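Local atomic coordinates of Myo-inositol phosphohydrolase (Mitsuokella multacida, PDB entry 4WU3), a protein that probably removes phosphate groups from myo-inositol polyphosphates, phytate included, as a member of the protein tyrosine phosphatase-like phytases. Residues Lys447-Ala450 against Glu451-Asp455; Ser489-Glu493 against Gln494-Glu498; Gly427-Gly431 against Asn432-Trp436; Asp521-Ile524 against Asn525-Thr529; Asp145-Glu149 against Asp150-Pro154. The protein carries 2 engineered substitutions. One frame throughout, in Å; residues are numbered along the deposited sequence.

Contact 1: Lys447-Ala450 against Glu451-Asp455; sequences KNKA and EVLKD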
# COMPACT_ATOMS: atom_id res chain seq x y z
N LYS A 447 -30.45 -1.67 -5.34
CA LYS A 447 -31.70 -1.12 -5.85
C LYS A 447 -32.90 -1.84 -5.22
O LYS A 447 -32.87 -3.06 -5.05
CB LYS A 447 -31.80 -1.26 -7.37
CG LYS A 447 -30.88 -0.35 -8.18
CD LYS A 447 -31.28 -0.43 -9.65
CE LYS A 447 -30.50 0.55 -10.52
NZ LYS A 447 -29.17 0.03 -10.94
N ASN A 448 -33.95 -1.09 -4.91
CA ASN A 448 -35.21 -1.71 -4.54
C ASN A 448 -35.94 -2.22 -5.78
O ASN A 448 -35.51 -1.99 -6.91
CB ASN A 448 -36.09 -0.73 -3.74
CG ASN A 448 -36.45 0.51 -4.53
OD1 ASN A 448 -36.87 0.43 -5.68
ND2 ASN A 448 -36.29 1.67 -3.91
N LYS A 449 -37.05 -2.92 -5.56
CA LYS A 449 -37.81 -3.53 -6.65
C LYS A 449 -38.27 -2.52 -7.70
O LYS A 449 -38.13 -2.76 -8.91
CB LYS A 449 -39.03 -4.26 -6.08
CG LYS A 449 -39.76 -5.13 -7.08
CD LYS A 449 -40.84 -5.94 -6.38
CE LYS A 449 -41.63 -6.77 -7.37
NZ LYS A 449 -42.65 -7.61 -6.71
N ALA A 450 -38.81 -1.39 -7.26
CA ALA A 450 -39.29 -0.36 -8.18
C ALA A 450 -38.16 0.15 -9.09
O ALA A 450 -38.35 0.33 -10.29
CB ALA A 450 -39.90 0.81 -7.41
N GLU A 451 -36.99 0.39 -8.50
CA GLU A 451 -35.86 0.88 -9.26
C GLU A 451 -35.38 -0.18 -10.25
O GLU A 451 -35.01 0.15 -11.38
CB GLU A 451 -34.72 1.31 -8.34
CG GLU A 451 -35.01 2.61 -7.61
CD GLU A 451 -34.17 2.78 -6.35
OE1 GLU A 451 -33.78 1.76 -5.73
OE2 GLU A 451 -33.90 3.94 -5.97
N VAL A 452 -35.40 -1.44 -9.83
CA VAL A 452 -35.03 -2.54 -10.72
C VAL A 452 -35.93 -2.56 -11.95
O VAL A 452 -35.44 -2.62 -13.07
CB VAL A 452 -35.12 -3.90 -10.02
CG1 VAL A 452 -35.03 -5.03 -11.04
CG2 VAL A 452 -34.01 -4.03 -9.00
N LEU A 453 -37.24 -2.52 -11.76
CA LEU A 453 -38.17 -2.59 -12.89
C LEU A 453 -38.04 -1.38 -13.81
O LEU A 453 -38.19 -1.51 -15.03
CB LEU A 453 -39.61 -2.74 -12.41
CG LEU A 453 -39.91 -4.08 -11.75
CD1 LEU A 453 -41.27 -4.04 -11.07
CD2 LEU A 453 -39.84 -5.20 -12.78
N LYS A 454 -37.76 -0.22 -13.24
CA LYS A 454 -37.56 1.00 -14.02
C LYS A 454 -36.27 0.93 -14.85
O LYS A 454 -36.26 1.31 -16.02
CB LYS A 454 -37.51 2.23 -13.12
CG LYS A 454 -37.29 3.51 -13.90
CD LYS A 454 -37.12 4.72 -13.01
CE LYS A 454 -36.95 5.97 -13.86
NZ LYS A 454 -36.54 7.15 -13.04
N ASP A 455 -35.19 0.47 -14.24
CA ASP A 455 -33.95 0.25 -14.97
C ASP A 455 -34.20 -0.76 -16.08
O ASP A 455 -33.77 -0.55 -17.20
CB ASP A 455 -32.85 -0.25 -14.02
CG ASP A 455 -31.54 -0.55 -14.74
OD1 ASP A 455 -31.41 -1.64 -15.33
OD2 ASP A 455 -30.63 0.31 -14.71

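Contact 2: Ser489-Glu493 against Gln494-Glu498; sequences SVMTE and QQLVE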
# COMPACT_ATOMS: atom_id res chain seq x y z
N SER A 489 -36.89 -7.87 -31.97
CA SER A 489 -37.98 -7.86 -30.99
C SER A 489 -37.48 -7.82 -29.54
O SER A 489 -36.46 -8.43 -29.19
CB SER A 489 -38.89 -9.06 -31.19
OG SER A 489 -38.24 -10.26 -30.83
N VAL A 490 -38.23 -7.11 -28.71
CA VAL A 490 -37.87 -6.91 -27.31
C VAL A 490 -39.09 -7.00 -26.38
O VAL A 490 -40.03 -6.22 -26.52
CB VAL A 490 -37.21 -5.54 -27.11
CG1 VAL A 490 -36.91 -5.30 -25.64
CG2 VAL A 490 -35.94 -5.46 -27.94
N MET A 491 -39.06 -7.97 -25.45
CA MET A 491 -40.10 -8.15 -24.42
C MET A 491 -39.45 -8.19 -23.03
O MET A 491 -38.26 -8.50 -22.90
CB MET A 491 -40.84 -9.48 -24.60
CG MET A 491 -41.57 -9.68 -25.92
SD MET A 491 -42.41 -11.26 -25.87
CE MET A 491 -41.13 -12.36 -26.50
N THR A 492 -40.23 -7.87 -22.00
CA THR A 492 -39.88 -8.25 -20.64
C THR A 492 -40.30 -9.70 -20.49
O THR A 492 -41.07 -10.22 -21.31
CB THR A 492 -40.59 -7.42 -19.55
OG1 THR A 492 -42.01 -7.60 -19.63
CG2 THR A 492 -40.28 -5.96 -19.71
N GLU A 493 -39.79 -10.37 -19.46
CA GLU A 493 -40.19 -11.75 -19.20
C GLU A 493 -41.66 -11.80 -18.81
O GLU A 493 -42.38 -12.75 -19.15
CB GLU A 493 -39.35 -12.37 -18.09
CG GLU A 493 -39.87 -13.73 -17.64
CD GLU A 493 -38.87 -14.51 -16.81
OE1 GLU A 493 -37.68 -14.60 -17.20
OE2 GLU A 493 -39.29 -15.07 -15.76
N GLN A 494 -42.10 -10.79 -18.07
CA GLN A 494 -43.48 -10.72 -17.66
C GLN A 494 -44.41 -10.71 -18.86
O GLN A 494 -45.38 -11.48 -18.89
CB GLN A 494 -43.74 -9.47 -16.82
CG GLN A 494 -45.21 -9.20 -16.64
CD GLN A 494 -45.48 -8.27 -15.49
OE1 GLN A 494 -44.67 -7.41 -15.16
NE2 GLN A 494 -46.63 -8.44 -14.86
N GLN A 495 -44.11 -9.86 -19.84
CA GLN A 495 -44.88 -9.80 -21.08
C GLN A 495 -44.89 -11.15 -21.75
O GLN A 495 -45.95 -11.63 -22.14
CB GLN A 495 -44.29 -8.77 -22.05
CG GLN A 495 -44.58 -7.34 -21.65
CD GLN A 495 -43.87 -6.33 -22.53
OE1 GLN A 495 -42.70 -6.48 -22.88
NE2 GLN A 495 -44.60 -5.29 -22.91
N LEU A 496 -43.72 -11.77 -21.88
CA LEU A 496 -43.65 -13.12 -22.44
C LEU A 496 -44.51 -14.13 -21.67
O LEU A 496 -45.26 -14.90 -22.27
CB LEU A 496 -42.20 -13.62 -22.47
CG LEU A 496 -42.02 -15.05 -23.02
CD1 LEU A 496 -42.55 -15.15 -24.44
CD2 LEU A 496 -40.56 -15.47 -22.95
N VAL A 497 -44.40 -14.13 -20.35
CA VAL A 497 -45.11 -15.11 -19.53
C VAL A 497 -46.63 -14.91 -19.58
O VAL A 497 -47.38 -15.87 -19.71
CB VAL A 497 -44.62 -15.07 -18.07
CG1 VAL A 497 -45.62 -15.74 -17.15
CG2 VAL A 497 -43.26 -15.76 -17.95
N GLU A 498 -47.08 -13.67 -19.49
CA GLU A 498 -48.52 -13.41 -19.41
C GLU A 498 -49.20 -13.66 -20.75
O GLU A 498 -50.27 -14.25 -20.81
CB GLU A 498 -48.78 -12.01 -18.88
CG GLU A 498 -48.41 -11.88 -17.41
CD GLU A 498 -48.60 -10.48 -16.85
OE1 GLU A 498 -48.87 -9.55 -17.63
OE2 GLU A 498 -48.47 -10.31 -15.63
O HOH W 1 -40.75 -4.32 -23.89

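Contact 3: Gly427-Gly431 against Asn432-Trp436; sequences GVFNG and NAVSW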
# COMPACT_ATOMS: atom_id res chain seq x y z
N GLY A 427 -34.38 -9.63 -19.85
CA GLY A 427 -35.55 -9.63 -20.73
C GLY A 427 -35.36 -10.59 -21.88
O GLY A 427 -34.62 -11.56 -21.77
N VAL A 428 -36.03 -10.30 -22.98
CA VAL A 428 -35.99 -11.16 -24.16
C VAL A 428 -35.69 -10.34 -25.41
O VAL A 428 -36.42 -9.39 -25.72
CB VAL A 428 -37.33 -11.91 -24.36
CG1 VAL A 428 -37.24 -12.92 -25.49
CG2 VAL A 428 -37.73 -12.61 -23.07
N PHE A 429 -34.62 -10.71 -26.10
CA PHE A 429 -34.25 -10.12 -27.40
C PHE A 429 -34.40 -11.17 -28.48
O PHE A 429 -33.70 -12.19 -28.43
CB PHE A 429 -32.79 -9.68 -27.41
CG PHE A 429 -32.50 -8.47 -26.58
CD1 PHE A 429 -33.52 -7.71 -26.03
CD2 PHE A 429 -31.19 -8.06 -26.39
CE1 PHE A 429 -33.25 -6.59 -25.28
CE2 PHE A 429 -30.91 -6.94 -25.64
CZ PHE A 429 -31.94 -6.20 -25.08
N ASN A 430 -35.27 -10.93 -29.47
CA ASN A 430 -35.46 -11.88 -30.58
C ASN A 430 -35.76 -13.31 -30.13
O ASN A 430 -35.38 -14.27 -30.80
CB ASN A 430 -34.23 -11.95 -31.49
CG ASN A 430 -33.84 -10.60 -32.06
OD1 ASN A 430 -34.66 -9.70 -32.20
ND2 ASN A 430 -32.57 -10.47 -32.42
N GLY A 431 -36.41 -13.45 -28.99
CA GLY A 431 -36.74 -14.78 -28.47
C GLY A 431 -35.72 -15.32 -27.50
O GLY A 431 -35.99 -16.31 -26.79
N ASN A 432 -34.54 -14.70 -27.46
CA ASN A 432 -33.46 -15.14 -26.56
C ASN A 432 -33.51 -14.42 -25.23
O ASN A 432 -33.75 -13.22 -25.18
CB ASN A 432 -32.09 -14.87 -27.18
CG ASN A 432 -31.92 -15.49 -28.55
OD1 ASN A 432 -32.06 -16.69 -28.74
ND2 ASN A 432 -31.62 -14.65 -29.53
N ALA A 433 -33.26 -15.16 -24.15
CA ALA A 433 -33.16 -14.59 -22.81
C ALA A 433 -31.83 -13.84 -22.68
O ALA A 433 -30.77 -14.41 -22.95
CB ALA A 433 -33.23 -15.69 -21.76
N VAL A 434 -31.89 -12.58 -22.27
CA VAL A 434 -30.70 -11.77 -22.10
C VAL A 434 -30.75 -11.06 -20.76
O VAL A 434 -31.82 -10.95 -20.15
CB VAL A 434 -30.57 -10.72 -23.22
CG1 VAL A 434 -30.50 -11.39 -24.58
CG2 VAL A 434 -31.73 -9.75 -23.18
N SER A 435 -29.59 -10.59 -20.31
CA SER A 435 -29.49 -9.80 -19.07
C SER A 435 -28.40 -8.75 -19.17
O SER A 435 -27.45 -8.87 -19.94
CB SER A 435 -29.26 -10.72 -17.86
OG SER A 435 -28.09 -11.49 -18.01
N TRP A 436 -28.54 -7.68 -18.40
CA TRP A 436 -27.55 -6.62 -18.40
C TRP A 436 -26.52 -6.96 -17.33
O TRP A 436 -26.76 -6.79 -16.14
CB TRP A 436 -28.22 -5.28 -18.13
CG TRP A 436 -27.31 -4.08 -18.25
CD1 TRP A 436 -27.05 -3.16 -17.28
CD2 TRP A 436 -26.56 -3.66 -19.40
NE1 TRP A 436 -26.19 -2.21 -17.75
CE2 TRP A 436 -25.87 -2.49 -19.05
CE3 TRP A 436 -26.41 -4.17 -20.70
CZ2 TRP A 436 -25.04 -1.81 -19.94
CZ3 TRP A 436 -25.58 -3.50 -21.59
CH2 TRP A 436 -24.90 -2.33 -21.20

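Contact 4: Asp521-Ile524 against Asn525-Thr529; sequences DEFI and NFTRT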
# COMPACT_ATOMS: atom_id res chain seq x y z
N ASP A 521 -39.48 -12.19 3.28
CA ASP A 521 -40.78 -11.71 3.74
C ASP A 521 -41.74 -11.53 2.57
O ASP A 521 -42.92 -11.87 2.67
CB ASP A 521 -40.64 -10.36 4.44
CG ASP A 521 -40.32 -10.49 5.91
OD1 ASP A 521 -40.37 -11.61 6.44
OD2 ASP A 521 -40.02 -9.45 6.54
N GLU A 522 -41.24 -10.96 1.48
CA GLU A 522 -42.05 -10.78 0.29
C GLU A 522 -42.58 -12.13 -0.16
O GLU A 522 -43.75 -12.26 -0.47
CB GLU A 522 -41.28 -10.09 -0.84
CG GLU A 522 -42.08 -9.91 -2.13
CD GLU A 522 -41.55 -8.82 -3.04
OE1 GLU A 522 -40.46 -8.27 -2.78
OE2 GLU A 522 -42.25 -8.49 -4.03
N PHE A 523 -41.73 -13.15 -0.18
CA PHE A 523 -42.20 -14.46 -0.57
C PHE A 523 -43.23 -15.05 0.40
O PHE A 523 -44.22 -15.64 -0.03
CB PHE A 523 -41.06 -15.46 -0.74
CG PHE A 523 -41.53 -16.84 -1.14
CD1 PHE A 523 -42.13 -17.05 -2.37
CD2 PHE A 523 -41.38 -17.90 -0.28
CE1 PHE A 523 -42.58 -18.31 -2.74
CE2 PHE A 523 -41.82 -19.17 -0.64
CZ PHE A 523 -42.42 -19.38 -1.87
N ILE A 524 -43.01 -14.90 1.69
CA ILE A 524 -43.93 -15.47 2.67
C ILE A 524 -45.30 -14.79 2.55
O ILE A 524 -46.35 -15.45 2.50
CB ILE A 524 -43.37 -15.35 4.09
CG1 ILE A 524 -42.13 -16.24 4.21
CG2 ILE A 524 -44.42 -15.72 5.13
CD1 ILE A 524 -41.32 -16.01 5.45
N ASN A 525 -45.28 -13.47 2.46
CA ASN A 525 -46.50 -12.74 2.21
C ASN A 525 -47.18 -13.25 0.94
O ASN A 525 -48.38 -13.50 0.95
CB ASN A 525 -46.21 -11.25 2.13
CG ASN A 525 -45.80 -10.67 3.47
OD1 ASN A 525 -46.00 -11.30 4.52
ND2 ASN A 525 -45.23 -9.48 3.46
N PHE A 526 -46.43 -13.44 -0.13
CA PHE A 526 -47.01 -13.99 -1.35
C PHE A 526 -47.71 -15.30 -1.06
O PHE A 526 -48.83 -15.51 -1.52
CB PHE A 526 -45.95 -14.18 -2.44
CG PHE A 526 -46.47 -14.86 -3.68
CD1 PHE A 526 -47.03 -14.13 -4.69
CD2 PHE A 526 -46.39 -16.22 -3.84
CE1 PHE A 526 -47.51 -14.75 -5.83
CE2 PHE A 526 -46.88 -16.84 -4.97
CZ PHE A 526 -47.44 -16.10 -5.97
N THR A 527 -47.07 -16.19 -0.30
CA THR A 527 -47.65 -17.52 -0.07
C THR A 527 -48.93 -17.45 0.74
O THR A 527 -49.77 -18.32 0.64
CB THR A 527 -46.70 -18.50 0.66
OG1 THR A 527 -46.37 -17.99 1.96
CG2 THR A 527 -45.44 -18.74 -0.15
N ARG A 528 -49.08 -16.43 1.58
CA ARG A 528 -50.26 -16.33 2.42
C ARG A 528 -51.54 -16.04 1.63
O ARG A 528 -52.62 -16.43 2.06
CB ARG A 528 -50.10 -15.20 3.40
CG ARG A 528 -48.94 -15.30 4.35
CD ARG A 528 -49.04 -13.99 5.09
NE ARG A 528 -47.91 -13.55 5.85
CZ ARG A 528 -47.60 -14.05 7.03
NH1 ARG A 528 -48.31 -15.05 7.54
NH2 ARG A 528 -46.56 -13.57 7.67
N THR A 529 -51.43 -15.35 0.51
CA THR A 529 -52.60 -14.89 -0.24
C THR A 529 -52.77 -15.64 -1.56
O THR A 529 -53.77 -15.44 -2.26
CB THR A 529 -52.48 -13.40 -0.60
OG1 THR A 529 -51.44 -13.22 -1.56
CG2 THR A 529 -52.08 -12.62 0.55
O HOH W 2 -43.80 -12.23 6.21

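Contact 5: Asp145-Glu149 against Asp150-Pro154; sequences DGRTE and DIIIP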
# COMPACT_ATOMS: atom_id res chain seq x y z
N ASP A 145 -10.04 -9.65 6.89
CA ASP A 145 -9.42 -9.10 5.70
C ASP A 145 -10.35 -9.15 4.48
O ASP A 145 -10.77 -10.22 4.05
CB ASP A 145 -8.15 -9.89 5.40
CG ASP A 145 -7.32 -9.27 4.32
OD1 ASP A 145 -7.56 -8.09 3.97
OD2 ASP A 145 -6.41 -9.96 3.82
N GLY A 146 -10.65 -7.99 3.92
CA GLY A 146 -11.40 -7.90 2.67
C GLY A 146 -12.91 -7.90 2.81
O GLY A 146 -13.62 -7.60 1.86
N ARG A 147 -13.41 -8.21 4.00
CA ARG A 147 -14.83 -8.33 4.20
C ARG A 147 -15.56 -6.99 4.33
O ARG A 147 -15.04 -6.03 4.88
CB ARG A 147 -15.09 -9.16 5.44
CG ARG A 147 -14.80 -10.63 5.24
CD ARG A 147 -14.81 -11.40 6.54
NE ARG A 147 -14.65 -12.81 6.25
CZ ARG A 147 -14.06 -13.69 7.07
NH1 ARG A 147 -13.57 -13.30 8.24
NH2 ARG A 147 -13.96 -14.95 6.70
N THR A 148 -16.78 -6.97 3.81
CA THR A 148 -17.68 -5.85 3.97
C THR A 148 -18.43 -5.92 5.32
O THR A 148 -18.57 -6.98 5.94
CB THR A 148 -18.73 -5.85 2.86
OG1 THR A 148 -19.61 -6.96 3.06
CG2 THR A 148 -18.08 -5.96 1.48
N GLU A 149 -18.96 -4.78 5.74
CA GLU A 149 -19.74 -4.67 6.96
C GLU A 149 -20.85 -5.72 7.05
O GLU A 149 -21.09 -6.26 8.12
CB GLU A 149 -20.34 -3.27 7.03
CG GLU A 149 -21.10 -2.96 8.30
CD GLU A 149 -21.87 -1.66 8.21
OE1 GLU A 149 -21.30 -0.65 7.74
OE2 GLU A 149 -23.06 -1.65 8.60
N ASP A 150 -21.55 -6.01 5.95
CA ASP A 150 -22.71 -6.90 6.04
C ASP A 150 -22.33 -8.38 6.13
O ASP A 150 -23.18 -9.23 6.39
CB ASP A 150 -23.72 -6.68 4.90
CG ASP A 150 -23.08 -6.49 3.57
OD1 ASP A 150 -22.15 -7.25 3.27
OD2 ASP A 150 -23.53 -5.60 2.80
N ILE A 151 -21.06 -8.69 5.93
CA ILE A 151 -20.57 -10.01 6.28
C ILE A 151 -20.01 -9.98 7.71
O ILE A 151 -20.27 -10.90 8.51
CB ILE A 151 -19.48 -10.46 5.30
CG1 ILE A 151 -20.10 -10.84 3.95
CG2 ILE A 151 -18.72 -11.65 5.85
CD1 ILE A 151 -21.01 -12.05 4.04
N ILE A 152 -19.28 -8.92 8.05
CA ILE A 152 -18.57 -8.84 9.33
C ILE A 152 -19.50 -8.83 10.55
O ILE A 152 -19.26 -9.56 11.51
CB ILE A 152 -17.64 -7.61 9.39
CG1 ILE A 152 -16.46 -7.81 8.45
CG2 ILE A 152 -17.16 -7.36 10.81
CD1 ILE A 152 -15.66 -6.56 8.19
N ILE A 153 -20.55 -8.02 10.51
CA ILE A 153 -21.45 -7.89 11.67
C ILE A 153 -22.11 -9.22 12.06
O ILE A 153 -22.02 -9.65 13.22
CB ILE A 153 -22.52 -6.81 11.44
CG1 ILE A 153 -21.86 -5.43 11.25
CG2 ILE A 153 -23.51 -6.75 12.61
CD1 ILE A 153 -20.90 -5.04 12.35
N PRO A 154 -22.78 -9.89 11.10
CA PRO A 154 -23.38 -11.19 11.44
C PRO A 154 -22.35 -12.30 11.73
O PRO A 154 -22.62 -13.19 12.51
CB PRO A 154 -24.23 -11.54 10.21
CG PRO A 154 -23.74 -10.65 9.11
CD PRO A 154 -23.21 -9.41 9.78

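Contact 1: Lys447-Ala450 against Glu451-Asp455
The backbone N of E451 donates to OD1 of N448 across 2.8 Å, at an N-H...O angle of 164°. This is one half of a capping box at the start of helix 449-463, with N448 as the N-cap. The other half runs the opposite way: N448 N donates to E451 OE1 at 3.0 Å, approaching nearly along the C-O axis of the carboxylate. N448 can reach E451 N because its chi1 of 61° folds the amide back over the first turn. There it stacks on the E451 carboxylate, the two planes only 14° apart. The ordinary helical ladder takes over at once, with V452 N bonded to N448 O, L453 N to K449 O and K454 N to A450 O. V452 turns inward onto A508 of strand 503-509. One residue before the cap, the aliphatic part of K447 lies against the turn, its CB 3.9 Å from V452 CG2. Its ammonium bonds to N444 OD1, while D455 OD2 forms a salt bridge with R459 and OD1 a hydrogen bond with T425. The K447 and D455 side chains cross at about a right angle, with NZ 4.1 Å from D455 OD2, beyond salt-bridge range.

Contact 2: Ser489-Glu493 against Gln494-Glu498
A capping box built from T492 and Q495 opens helix 493-499. T492 OG1 accepts from Q495 N at 3.1 Å, with an N-H...O angle of 167°. In return, Q495 OE1 accepts from T492 N at 3.0 Å, the donor lying 15° off the plane of the amide carbonyl. The hydroxyl reaches the helix because T492, with chi1 at 62°, swings OG1 forward onto the exposed N-H of the first turn. From there it also rests 3.3 Å from Q495 CG, and the two side chains cross at about a right angle. A water 3.1 Å from Q495 OE1 adds a further polar neighbour to that oxygen. Around the box, M491 and L496 occupy the positions of a hydrophobic staple, the residue before the cap meeting the fourth residue of the helix. M491 CE closes to 3.7 Å from L496 CD1, the sulfur passing over L496 CA and CB. Together they join the outer strand 490-491 of a six-stranded mixed sheet to the helix, and both also pack on V428 of the neighbouring strand 426-429. L496 N bonds to T492 O and V497 N to E493 O. E493 and V497 run side by side in the same direction, CG to CG2 4.0 Å. E493 OE2 is hydrogen-bonded to H539 NE2, directly before S540, the first of the consecutive residues 540-546 lining the inositol phosphate pocket. Q494 NE2 donates to E498 OE2 at 2.7 Å, coming from above the carboxylate plane.

Contact 3: Gly427-Gly431 against Asn432-Trp436
Backbone hydrogen bonds tie G427 to V434 and F429 to N432 as two hydrogen-bonded antiparallel pairs. G427 N donates to V434 O at 2.9 Å and V434 N returns to G427 O at 3.0 Å. At the turn, F429 N meets N432 O in the carbonyl plane, whereas N432 N reaches F429 O from well above the plane of that carbonyl, 53° out of it. Weaker CA-H...O contacts fill in around V428 and A433, the non-hydrogen-bonded pair: V428 CA sits 3.2 Å from N432 O and A433 CA 3.5 Å from G427 O. The apolar interaction is a CH-pi contact on the face shared by F429 and V434. V434 CG2 hangs over the middle of the F429 ring, 3.6 Å from its centroid and 10° off the normal; with CG1 at a chi1 of -59°, it is this other methyl that is turned over the ring. W342 meets the same phenyl edge-to-face. Polar side chains anchor the turn end, N430 OD1 to the backbone N atoms of E488 and S489, and N432 OD1 to that of D348. N430 and G431, both with positive phi, form the two-residue loop of a type I' beta hairpin, joining strands 426-429 and 432-438.

Contact 4: Asp521-Ile524 against Asn525-Thr529
R528 runs from CB to guanidinium along the I524 side of helix 517-529. Its CB lies 3.9 Å from I524 O, and CG comes closer, to 3.2 Å from the same oxygen. The chain then stays extended to NE, which donates to N525 OD1 at 3.2 Å in an almost straight bond (176°) lying in the guanidinium plane. That bond, with NH2 bonded to F618 O, holds the rotation of the flat group, and I524 CG2 sits over one of its faces, 4.0 Å from NH2 and displaced toward the rim. A water held by N525 OD1 makes weak links to NH2 and to D521 OD1, while D521 OD2 bonds to S623 OG. I524 O is gripped twice: R528 N arrives nearly end-on, and T527 OG1 donates at 2.6 Å on a lone pair in the carbonyl plane. For T527 this follows from chi1 of 62°, which bends OG1 back to the preceding turn and sends CG2 toward F523. There the methyl lies over the F523 ring, 3.8 Å from its centroid and 21° off the normal. F523 and F526 both turn to L536 of strand 535-539, while I524 and T527 face M557 of helix 545-558. A threonine hydroxyl returned to a carbonyl of the preceding turn is a familiar feature of alpha helices, here in the last turns of a helix packed on the central sheet of the phosphatase-like fold.

Contact 5: Asp145-Glu149 against Asp150-Pro154
The D150 carboxylate is approached from above its plane, 44° out of it, by the T148 hydroxyl, which donates to OD1 at 2.6 Å. The flat end of R147 is held from outside the turn, NE by a salt bridge with D594 and NH1 by N144 OD1, just before it in the chain. Its stem does the touching here, crossing I151 at about a right angle with CD 4.0 Å from CG2, while R147 CB lies 3.6 Å from I152 CG1. T148 and D150 each carry a gamma atom between the backbone N and the carbonyl carbon, T148 OG1 at chi1 69° and D150 CG at 43°, and this turns hydroxyl and carboxylate toward each other. T148 O takes two backbone donors, I152 N nearly end-on and I151 N from above the carbonyl plane, both at 3.0 Å. One step on, I153 N bonds to E149 O, and the E149 and I153 side chains run side by side, CG to CG1 3.9 Å. P154 has no N-H to continue the ladder, and the helix kinks there. E149 reaches K224, I152 and I153 lean on T210 of strand 205-211, and D145 bonds to N291 of the second subunit. Two acidic residues in the first turn would probably suit the positive end of the helix dipole. T148 occupies the N-cap position, its hydroxyl turned to the D150 carboxylate, at the N-terminus where a loop enters helix 149-161.

Contacts 2 and 3 are immediate neighbours, centres 9 Å apart. The chain at 489-491 extends the hairpin of contact 3 through S489 O to N430 N (2.8 Å) and M491 O to V428 N (2.9 Å), and V490 packs on F429. Contact 1 lies about 17 Å from contact 2 and 18 Å from contact 3, centre to centre. It meets contact 4 through a salt bridge from K449 NZ to E522 OE2 (2.8 Å), which ties the start of helix 449-463 to helix 517-529. Contact 5 lies in the first of the two phytase-like regions of the chain, contacts 1 to 4 in the second; the centres of contacts 5 and 1 are 25 Å apart. Side chains of E493, A433 and I151 each lie about 12 to 13 Å from a bound inositol tetrakisphosphate.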